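Local coordinates for protein BOLA1, chloroplastic (Arabidopsis thaliana, PDB 4PUG), which may act, alone or with a glutaredoxin, as a redox-regulated transcriptional regulator or a factor in iron-sulfur cluster biogenesis, its glutaredoxin heterodimers binding a labile cluster, at residues A[10-13]-A[14-18]; A[26-29]-A[30-34]; A[50-54]-A[55-59]. All blocks are in the same frame, centred on the assembly; numbering follows the deposited sequence.

Contact 1: residues A[10-13]-A[14-18]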
ATOM      1  N   MET A  10       2.039   1.472   6.424  1.00 14.49           N
ATOM      2  CA  MET A  10       2.238   1.550   4.985  1.00 16.76           C
ATOM      3  C   MET A  10       2.523   2.976   4.532  1.00 19.68           C
ATOM      4  O   MET A  10       3.448   3.203   3.755  1.00 16.46           O
ATOM      5  CB  MET A  10       1.041   0.968   4.232  1.00 11.88           C
ATOM      6  CG  MET A  10       0.848  -0.519   4.464  1.00 16.75           C
ATOM      7  SD  MET A  10      -0.560  -1.214   3.580  1.00 24.52           S
ATOM      8  CE  MET A  10      -1.870  -0.124   4.108  1.00 19.96           C
ATOM      9  N   ARG A  11       1.744   3.938   5.022  1.00 15.46           N
ATOM     10  CA  ARG A  11       1.984   5.336   4.659  1.00 13.47           C
ATOM     11  C   ARG A  11       3.364   5.813   5.092  1.00 15.36           C
ATOM     12  O   ARG A  11       4.068   6.452   4.315  1.00 16.41           O
ATOM     13  CB  ARG A  11       0.912   6.271   5.226  1.00 12.84           C
ATOM     14  CG  ARG A  11       1.160   7.732   4.866  1.00 13.58           C
ATOM     15  CD  ARG A  11      -0.040   8.607   5.173  1.00 13.24           C
ATOM     16  NE  ARG A  11      -1.236   8.151   4.473  1.00 14.96           N
ATOM     17  CZ  ARG A  11      -1.528   8.451   3.211  1.00 16.81           C
ATOM     18  NH1 ARG A  11      -0.707   9.208   2.496  1.00 14.24           N
ATOM     19  NH2 ARG A  11      -2.643   7.989   2.662  1.00 19.00           N
ATOM     20  N   GLU A  12       3.742   5.503   6.328  1.00 19.29           N
ATOM     21  CA  GLU A  12       5.044   5.894   6.856  1.00 18.65           C
ATOM     22  C   GLU A  12       6.163   5.320   6.004  1.00 21.69           C
ATOM     23  O   GLU A  12       7.034   6.052   5.536  1.00 17.09           O
ATOM     24  CB  GLU A  12       5.201   5.443   8.314  1.00 16.30           C
ATOM     25  CG  GLU A  12       6.511   5.879   8.971  1.00 19.10           C
ATOM     26  CD  GLU A  12       7.618   4.841   8.847  1.00 24.26           C
ATOM     27  OE1 GLU A  12       7.340   3.731   8.348  1.00 30.17           O
ATOM     28  OE2 GLU A  12       8.764   5.130   9.252  1.00 21.18           O
ATOM     29  N   LYS A  13       6.124   4.006   5.797  1.00 15.92           N
ATOM     30  CA  LYS A  13       7.131   3.320   4.992  1.00 18.62           C
ATOM     31  C   LYS A  13       7.239   3.869   3.571  1.00 19.01           C
ATOM     32  O   LYS A  13       8.321   4.247   3.133  1.00 17.11           O
ATOM     33  CB  LYS A  13       6.859   1.817   4.943  1.00 19.11           C
ATOM     34  CG  LYS A  13       7.926   1.048   4.193  1.00 32.90           C
ATOM     35  CD  LYS A  13       8.458  -0.108   5.017  1.00 29.38           C
ATOM     36  CE  LYS A  13       9.746  -0.652   4.419  1.00 30.32           C
ATOM     37  NZ  LYS A  13      10.178  -1.921   5.069  1.00 39.80           N
ATOM     38  N   LEU A  14       6.119   3.916   2.859  1.00 21.20           N
ATOM     39  CA  LEU A  14       6.121   4.391   1.475  1.00 20.27           C
ATOM     40  C   LEU A  14       6.577   5.842   1.354  1.00 20.92           C
ATOM     41  O   LEU A  14       7.418   6.165   0.510  1.00 20.45           O
ATOM     42  CB  LEU A  14       4.743   4.214   0.836  1.00 12.59           C
ATOM     43  CG  LEU A  14       4.282   2.767   0.677  1.00 15.47           C
ATOM     44  CD1 LEU A  14       2.863   2.706   0.135  1.00 12.51           C
ATOM     45  CD2 LEU A  14       5.241   2.000  -0.224  1.00 12.43           C
ATOM     46  N   GLN A  15       6.030   6.710   2.199  1.00 17.01           N
ATOM     47  CA  GLN A  15       6.392   8.122   2.174  1.00 19.10           C
ATOM     48  C   GLN A  15       7.871   8.309   2.481  1.00 24.25           C
ATOM     49  O   GLN A  15       8.537   9.138   1.865  1.00 21.66           O
ATOM     50  CB  GLN A  15       5.545   8.920   3.163  1.00 17.18           C
ATOM     51  CG  GLN A  15       5.689  10.417   3.015  1.00 19.80           C
ATOM     52  CD  GLN A  15       5.187  10.915   1.674  1.00 21.85           C
ATOM     53  OE1 GLN A  15       4.103  10.541   1.226  1.00 19.81           O
ATOM     54  NE2 GLN A  15       5.977  11.762   1.021  1.00 25.01           N
ATOM     55  N   LYS A  16       8.387   7.531   3.428  1.00 18.76           N
ATOM     56  CA  LYS A  16       9.800   7.622   3.784  1.00 20.49           C
ATOM     57  C   LYS A  16      10.714   7.129   2.660  1.00 21.38           C
ATOM     58  O   LYS A  16      11.702   7.781   2.331  1.00 24.09           O
ATOM     59  CB  LYS A  16      10.103   6.872   5.090  1.00 36.18           C
ATOM     60  CG  LYS A  16      11.573   6.942   5.494  1.00 38.73           C
ATOM     61  CD  LYS A  16      11.788   6.597   6.959  1.00 46.81           C
ATOM     62  CE  LYS A  16      11.653   5.107   7.213  1.00 51.20           C
ATOM     63  NZ  LYS A  16      12.981   4.446   7.337  1.00 62.41           N
ATOM     64  N   GLU A  17      10.383   5.989   2.063  1.00 19.87           N
ATOM     65  CA  GLU A  17      11.269   5.387   1.063  1.00 20.01           C
ATOM     66  C   GLU A  17      11.204   6.020  -0.331  1.00 28.84           C
ATOM     67  O   GLU A  17      12.218   6.106  -1.023  1.00 28.43           O
ATOM     68  CB  GLU A  17      11.055   3.872   0.974  1.00 23.62           C
ATOM     69  CG  GLU A  17      11.525   3.116   2.207  1.00 35.09           C
ATOM     70  CD  GLU A  17      12.897   3.567   2.670  1.00 38.71           C
ATOM     71  OE1 GLU A  17      13.812   3.658   1.824  1.00 33.15           O
ATOM     72  OE2 GLU A  17      13.056   3.841   3.879  1.00 41.40           O
ATOM     73  N   LEU A  18      10.024   6.472  -0.740  1.00 28.46           N
ATOM     74  CA  LEU A  18       9.840   6.928  -2.115  1.00 28.78           C
ATOM     75  C   LEU A  18       9.571   8.426  -2.238  1.00 24.44           C
ATOM     76  O   LEU A  18       9.489   8.949  -3.351  1.00 25.96           O
ATOM     77  CB  LEU A  18       8.722   6.125  -2.783  1.00 27.00           C
ATOM     78  CG  LEU A  18       8.976   4.617  -2.819  1.00 27.01           C
ATOM     79  CD1 LEU A  18       7.818   3.884  -3.471  1.00 27.92           C
ATOM     80  CD2 LEU A  18      10.281   4.315  -3.543  1.00 32.83           C
TER
HETATM   81  O   HOH W   1       1.713  10.548   2.763  1.00 22.99           O
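Water 1 joins Arg-11 to Gln-15: it accepts from Arg-11 NH1 at 2.8 Å, lying in the guanidinium plane at its edge, and donates to Gln-15 OE1, also at 2.8 Å. The two side chains are thereby linked one turn apart, and each amide or guanidinium group has a further hold, Arg-11 NH1 on the carbonyl of Leu-23 and Gln-15 NE2 on that of Pro-20. A turn about CB-CG (chi2 64°) swings the amide of Gln-15 toward the water. On the outer side Glu-12 and Lys-16 run side by side, with Glu-12 OE2 3.5 Å from Lys-16 CE; Lys-16 NZ instead makes a salt bridge to Glu-17 OE2 at 3.5 Å. All of this rides on regular alpha-helical bonding in helix 6-18, which is amphipathic and packs on the sheet of the BolA fold. Leu-14 N donates to Met-10 O at 2.9 Å, and Glu-17 N to Lys-13 O at 2.9 Å. Leu-14 CG, placed beside its own backbone N (chi1 -65°), sits 3.2 Å from Met-10 O, while the isobutyl group packs on Leu-23, Val-50 and Ile-52. Met-10 enters the same interior against Ile-25 and Phe-48.

Contact 2: residues A[26-29]-A[30-34]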
ATOM      1  N   GLU A  26      -5.910   3.349   0.129  1.00 14.37           N
ATOM      2  CA  GLU A  26      -7.333   3.104   0.309  1.00 14.08           C
ATOM      3  C   GLU A  26      -7.606   1.707   0.848  1.00 16.33           C
ATOM      4  O   GLU A  26      -7.244   0.706   0.223  1.00 14.76           O
ATOM      5  CB  GLU A  26      -8.073   3.294  -1.016  1.00 14.43           C
ATOM      6  CG  GLU A  26      -9.581   3.168  -0.904  1.00 16.06           C
ATOM      7  CD  GLU A  26     -10.266   3.134  -2.255  1.00 16.91           C
ATOM      8  OE1 GLU A  26      -9.648   2.644  -3.224  1.00 18.26           O
ATOM      9  OE2 GLU A  26     -11.420   3.597  -2.349  1.00 15.97           O
ATOM     10  N   ASP A  27      -8.251   1.654   2.011  1.00 11.43           N
ATOM     11  CA  ASP A  27      -8.677   0.402   2.620  1.00 13.26           C
ATOM     12  C   ASP A  27     -10.036   0.011   2.049  1.00 14.59           C
ATOM     13  O   ASP A  27     -11.020   0.728   2.229  1.00 23.38           O
ATOM     14  CB  ASP A  27      -8.774   0.565   4.142  1.00 15.40           C
ATOM     15  CG  ASP A  27      -8.882  -0.765   4.877  1.00 14.70           C
ATOM     16  OD1 ASP A  27      -9.307  -1.764   4.263  1.00 17.96           O
ATOM     17  OD2 ASP A  27      -8.545  -0.810   6.078  1.00 17.47           O
ATOM     18  N   VAL A  28     -10.083  -1.118   1.351  1.00 11.41           N
ATOM     19  CA  VAL A  28     -11.343  -1.647   0.839  1.00 12.09           C
ATOM     20  C   VAL A  28     -11.621  -3.043   1.395  1.00 17.38           C
ATOM     21  O   VAL A  28     -12.329  -3.837   0.773  1.00 14.58           O
ATOM     22  CB  VAL A  28     -11.363  -1.696  -0.704  1.00 20.00           C
ATOM     23  CG1 VAL A  28     -11.469  -0.291  -1.284  1.00 14.56           C
ATOM     24  CG2 VAL A  28     -10.130  -2.413  -1.234  1.00 12.19           C
ATOM     25  N   SER A  29     -11.067  -3.331   2.571  1.00 13.64           N
ATOM     26  CA  SER A  29     -11.220  -4.640   3.200  1.00 11.70           C
ATOM     27  C   SER A  29     -12.680  -4.970   3.524  1.00 15.71           C
ATOM     28  O   SER A  29     -13.068  -6.134   3.523  1.00 15.41           O
ATOM     29  CB  SER A  29     -10.378  -4.723   4.476  1.00 14.37           C
ATOM     30  OG  SER A  29      -9.003  -4.524   4.208  1.00 13.41           O
ATOM     31  N   TYR A  30     -13.477  -3.939   3.793  1.00 19.74           N
ATOM     32  CA  TYR A  30     -14.872  -4.102   4.199  1.00 24.28           C
ATOM     33  C   TYR A  30     -15.745  -4.743   3.110  1.00 23.18           C
ATOM     34  O   TYR A  30     -16.854  -5.215   3.396  1.00 24.46           O
ATOM     35  CB  TYR A  30     -15.457  -2.752   4.619  1.00 20.74           C
ATOM     36  CG  TYR A  30     -15.300  -1.658   3.581  1.00 17.77           C
ATOM     37  CD1 TYR A  30     -16.233  -1.497   2.567  1.00 22.84           C
ATOM     38  CD2 TYR A  30     -14.222  -0.782   3.620  1.00 18.92           C
ATOM     39  CE1 TYR A  30     -16.098  -0.499   1.621  1.00 20.99           C
ATOM     40  CE2 TYR A  30     -14.076   0.217   2.678  1.00 20.31           C
ATOM     41  CZ  TYR A  30     -15.018   0.355   1.680  1.00 19.92           C
ATOM     42  OH  TYR A  30     -14.881   1.350   0.736  1.00 21.08           O
ATOM     43  N   GLN A  31     -15.235  -4.756   1.884  0.51 17.57           N
ATOM     44  CA  GLN A  31     -15.930  -5.359   0.752  0.51 23.14           C
ATOM     45  C   GLN A  31     -15.505  -6.810   0.548  0.51 23.33           C
ATOM     46  O   GLN A  31     -16.258  -7.607  -0.011  0.51 23.54           O
ATOM     47  CB  GLN A  31     -15.627  -4.577  -0.528  0.51 25.37           C
ATOM     48  CG  GLN A  31     -16.328  -3.238  -0.655  0.51 28.91           C
ATOM     49  CD  GLN A  31     -16.020  -2.575  -1.988  0.51 26.35           C
ATOM     50  OE1 GLN A  31     -14.869  -2.244  -2.277  0.51 27.66           O
ATOM     51  NE2 GLN A  31     -17.047  -2.381  -2.808  0.51 34.72           N
ATOM     52  N   HIS A  32     -14.297  -7.144   0.992  1.00 20.42           N
ATOM     53  CA  HIS A  32     -13.699  -8.431   0.656  1.00 20.07           C
ATOM     54  C   HIS A  32     -13.324  -9.326   1.828  1.00 22.59           C
ATOM     55  O   HIS A  32     -12.935 -10.473   1.621  1.00 25.46           O
ATOM     56  CB  HIS A  32     -12.472  -8.211  -0.231  1.00 19.37           C
ATOM     57  CG  HIS A  32     -12.692  -7.206  -1.320  1.00 22.56           C
ATOM     58  ND1 HIS A  32     -13.525  -7.437  -2.394  1.00 19.35           N
ATOM     59  CD2 HIS A  32     -12.187  -5.963  -1.500  1.00 23.10           C
ATOM     60  CE1 HIS A  32     -13.527  -6.381  -3.187  1.00 19.27           C
ATOM     61  NE2 HIS A  32     -12.720  -5.470  -2.665  1.00 24.96           N
ATOM     62  N   ALA A  33     -13.446  -8.825   3.052  1.00 19.92           N
ATOM     63  CA  ALA A  33     -13.026  -9.621   4.200  1.00 17.57           C
ATOM     64  C   ALA A  33     -13.750  -9.274   5.494  1.00 22.90           C
ATOM     65  O   ALA A  33     -14.609  -8.394   5.532  1.00 19.39           O
ATOM     66  CB  ALA A  33     -11.524  -9.511   4.389  1.00 15.94           C
ATOM     67  N   GLY A  34     -13.391  -9.990   6.554  1.00 24.73           N
ATOM     68  CA  GLY A  34     -13.955  -9.752   7.868  1.00 26.31           C
ATOM     69  C   GLY A  34     -15.273 -10.470   8.077  1.00 24.54           C
ATOM     70  O   GLY A  34     -15.860 -10.997   7.132  1.00 18.76           O
TER
HETATM   71  O   HOH W   2     -12.421   2.388   0.625  1.00 21.66           O
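After Asp-27 the backbone leaves strand 22-27 and from Ser-29 winds into one weakly bonded helical turn, in which Ser-29 O accepts from both His-32 N at 3.0 Å and Ala-33 N at 2.8 Å. The second donor comes nearly end-on to the carbonyl, whereas His-32 N stands well above its plane. Gln-31 N similarly reaches Val-28 O from above the carbonyl plane, at 3.2 Å. Before the turn, Asp-27 OD1 takes the backbone N of Ser-29 at 2.9 Å, closing an Asx turn, and also Ser-29 OG at 2.8 Å on its syn side. The same hydroxyl bonds to the backbone N atoms of Thr-46 and His-47, tying the turn to the start of the adjacent strand. Tyr-30, its CG held between backbone N and carbonyl carbon (chi1 54°), folds its ring back along the incoming chain: one face lies over Val-28 C, and CE2 comes 3.1 Å from Asp-27 O. Water 2 then bridges Tyr-30 OH and Asp-27 O, 2.7 Å from each. Val-28 and His-32 lie alongside each other, with His-32 CD2 3.1 Å from Val-28 O; the imidazole also meets the ring of His-47. With Asp-27 OD1 and Ser-29 O each gripped by two donors, the strand exit is fixed largely by polar bonds at a surface where apolar contact is slight.

Contact 3: residues A[50-54]-A[55-59]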
ATOM      1  N   VAL A  50      -3.294   1.059  -3.536  1.00 12.50           N
ATOM      2  CA  VAL A  50      -2.266   2.059  -3.282  1.00 13.80           C
ATOM      3  C   VAL A  50      -1.826   2.744  -4.572  1.00 22.21           C
ATOM      4  O   VAL A  50      -1.413   2.089  -5.534  1.00 20.95           O
ATOM      5  CB  VAL A  50      -1.032   1.445  -2.587  1.00 13.94           C
ATOM      6  CG1 VAL A  50       0.012   2.514  -2.310  1.00 16.91           C
ATOM      7  CG2 VAL A  50      -1.442   0.752  -1.291  1.00 14.15           C
ATOM      8  N   LYS A  51      -1.930   4.069  -4.590  1.00 19.01           N
ATOM      9  CA  LYS A  51      -1.399   4.851  -5.694  1.00 15.51           C
ATOM     10  C   LYS A  51      -0.218   5.679  -5.209  1.00 19.79           C
ATOM     11  O   LYS A  51      -0.331   6.443  -4.249  1.00 19.99           O
ATOM     12  CB  LYS A  51      -2.470   5.753  -6.307  1.00 14.19           C
ATOM     13  CG  LYS A  51      -1.922   6.667  -7.395  1.00 19.48           C
ATOM     14  CD  LYS A  51      -3.011   7.473  -8.077  1.00 18.80           C
ATOM     15  CE  LYS A  51      -2.412   8.360  -9.160  1.00 26.65           C
ATOM     16  NZ  LYS A  51      -3.317   8.527 -10.330  1.00 44.42           N
ATOM     17  N   ILE A  52       0.923   5.508  -5.868  1.00 16.65           N
ATOM     18  CA  ILE A  52       2.139   6.213  -5.495  1.00 21.02           C
ATOM     19  C   ILE A  52       2.701   6.986  -6.684  1.00 21.79           C
ATOM     20  O   ILE A  52       3.103   6.397  -7.689  1.00 18.86           O
ATOM     21  CB  ILE A  52       3.219   5.241  -4.981  1.00 19.42           C
ATOM     22  CG1 ILE A  52       2.623   4.262  -3.968  1.00 20.53           C
ATOM     23  CG2 ILE A  52       4.380   6.009  -4.371  1.00 20.83           C
ATOM     24  CD1 ILE A  52       3.536   3.102  -3.626  1.00 26.03           C
ATOM     25  N   VAL A  53       2.718   8.309  -6.562  1.00 17.57           N
ATOM     26  CA  VAL A  53       3.355   9.183  -7.537  1.00 18.99           C
ATOM     27  C   VAL A  53       4.649   9.771  -6.959  1.00 19.52           C
ATOM     28  O   VAL A  53       4.615  10.648  -6.069  1.00 20.38           O
ATOM     29  CB  VAL A  53       2.414  10.313  -7.992  1.00 11.94           C
ATOM     30  CG1 VAL A  53       3.069  11.114  -9.098  1.00 17.16           C
ATOM     31  CG2 VAL A  53       1.088   9.731  -8.470  1.00 20.34           C
ATOM     32  N   SER A  54       5.769   9.276  -7.490  1.00 15.93           N
ATOM     33  CA  SER A  54       7.107   9.554  -6.981  1.00 19.76           C
ATOM     34  C   SER A  54       8.113   9.610  -8.130  1.00 21.29           C
ATOM     35  O   SER A  54       7.945   8.915  -9.134  1.00 22.69           O
ATOM     36  CB  SER A  54       7.525   8.448  -6.014  1.00 23.44           C
ATOM     37  OG  SER A  54       8.932   8.335  -5.953  1.00 23.91           O
ATOM     38  N   LYS A  55       9.168  10.406  -7.962  1.00 23.65           N
ATOM     39  CA  LYS A  55      10.235  10.529  -8.960  1.00 26.73           C
ATOM     40  C   LYS A  55      11.195   9.342  -8.952  1.00 27.07           C
ATOM     41  O   LYS A  55      11.978   9.157  -9.886  1.00 27.01           O
ATOM     42  CB  LYS A  55      11.040  11.809  -8.726  1.00 28.22           C
ATOM     43  CG  LYS A  55      10.277  13.096  -8.971  1.00 34.99           C
ATOM     44  CD  LYS A  55      11.033  14.291  -8.410  1.00 43.89           C
ATOM     45  CE  LYS A  55      10.354  15.599  -8.782  1.00 51.40           C
ATOM     46  NZ  LYS A  55      11.032  16.772  -8.166  1.00 73.72           N
ATOM     47  N   GLY A  56      11.142   8.548  -7.886  1.00 20.63           N
ATOM     48  CA  GLY A  56      12.002   7.385  -7.754  1.00 13.32           C
ATOM     49  C   GLY A  56      11.712   6.305  -8.780  1.00 18.85           C
ATOM     50  O   GLY A  56      12.507   5.383  -8.956  1.00 24.16           O
ATOM     51  N   PHE A  57      10.573   6.421  -9.458  1.00 19.42           N
ATOM     52  CA  PHE A  57      10.157   5.443 -10.462  1.00 17.96           C
ATOM     53  C   PHE A  57      10.733   5.722 -11.850  1.00 28.95           C
ATOM     54  O   PHE A  57      10.587   4.904 -12.761  1.00 24.75           O
ATOM     55  CB  PHE A  57       8.631   5.383 -10.548  1.00 22.09           C
ATOM     56  CG  PHE A  57       7.976   4.825  -9.319  1.00 19.87           C
ATOM     57  CD1 PHE A  57       8.549   3.767  -8.634  1.00 17.08           C
ATOM     58  CD2 PHE A  57       6.791   5.363  -8.844  1.00 20.09           C
ATOM     59  CE1 PHE A  57       7.950   3.250  -7.499  1.00 25.11           C
ATOM     60  CE2 PHE A  57       6.187   4.854  -7.711  1.00 18.27           C
ATOM     61  CZ  PHE A  57       6.767   3.794  -7.037  1.00 24.98           C
ATOM     62  N   GLU A  58      11.376   6.876 -12.009  1.00 22.69           N
ATOM     63  CA  GLU A  58      11.968   7.267 -13.289  1.00 21.45           C
ATOM     64  C   GLU A  58      12.971   6.244 -13.817  1.00 18.72           C
ATOM     65  O   GLU A  58      13.912   5.863 -13.121  1.00 20.76           O
ATOM     66  CB  GLU A  58      12.635   8.638 -13.173  1.00 37.08           C
ATOM     67  CG  GLU A  58      11.772   9.788 -13.657  1.00 41.82           C
ATOM     68  CD  GLU A  58      12.134  11.103 -12.999  1.00 57.83           C
ATOM     69  OE1 GLU A  58      13.250  11.210 -12.448  1.00 56.33           O
ATOM     70  OE2 GLU A  58      11.296  12.028 -13.024  1.00 59.69           O
ATOM     71  N   GLY A  59      12.756   5.803 -15.053  1.00 22.72           N
ATOM     72  CA  GLY A  59      13.635   4.835 -15.685  1.00 20.48           C
ATOM     73  C   GLY A  59      13.333   3.398 -15.309  1.00 29.39           C
ATOM     74  O   GLY A  59      13.999   2.472 -15.776  1.00 24.53           O
TER
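Lys-55 turns the chain out of strand 47-53; its side chain is extended beyond CG and touches Pro-91. Gly-56 follows and gives its backbone N to Ser-54 OG at 2.9 Å, with an N-H...O angle of 153°. The hydroxyl can face this amide because it is turned away from its own backbone N (chi1 154°), beside the carbonyl carbon, and the bond closes an ST turn. Ser-54 OG has a second partner in the carbonyl of Leu-18 at the end of helix 6-18, so one buried hydroxyl joins that helix end to the turn. At Phe-57 the side chain doubles back toward the strand, its CG beside the backbone N (chi1 -67°). The ring presents its edge to Ile-52 O, which lies near the ring plane 3.4 Å from Phe-57 CE2, and the same ring carbon packs on Ile-52 CG2 at 4.0 Å. The two side chains cross at about a right angle, and Phe-57 CE2 is also 4.2 Å from Ser-54 CB. Leu-18 of helix 6-18 and Arg-65 and Val-69 of helix 62-72 pack on the phenyl group. Glu-58 N donates to Lys-55 O at 3.2 Å. An ST turn with an aromatic side chain folded back into the helix-sheet core here begins the link from the middle strand to helix 62-72 in the alpha-beta fold of a BolA domain.

How the contacts relate
Contact 2 is a surface feature, whereas contact 3 is buried and contact 1 is partly so, with an apolar inner side and a charged outer one. Contacts 1 and 3 touch, their centres about 12 Å apart, through leucines of helix 6-18 and one hydroxyl-carbonyl bond. Contact 2 touches neither; its centre is about 21 Å from that of contact 1 and about 25 Å from that of contact 3. Contacts 2 and 3 nevertheless hold neighbouring strands of one sheet. A serine hydroxyl serves each turn: Ser-29 OG works with a carboxylate and backbone amides, Ser-54 OG with an amide and a helix-end carbonyl, beside apolar packing.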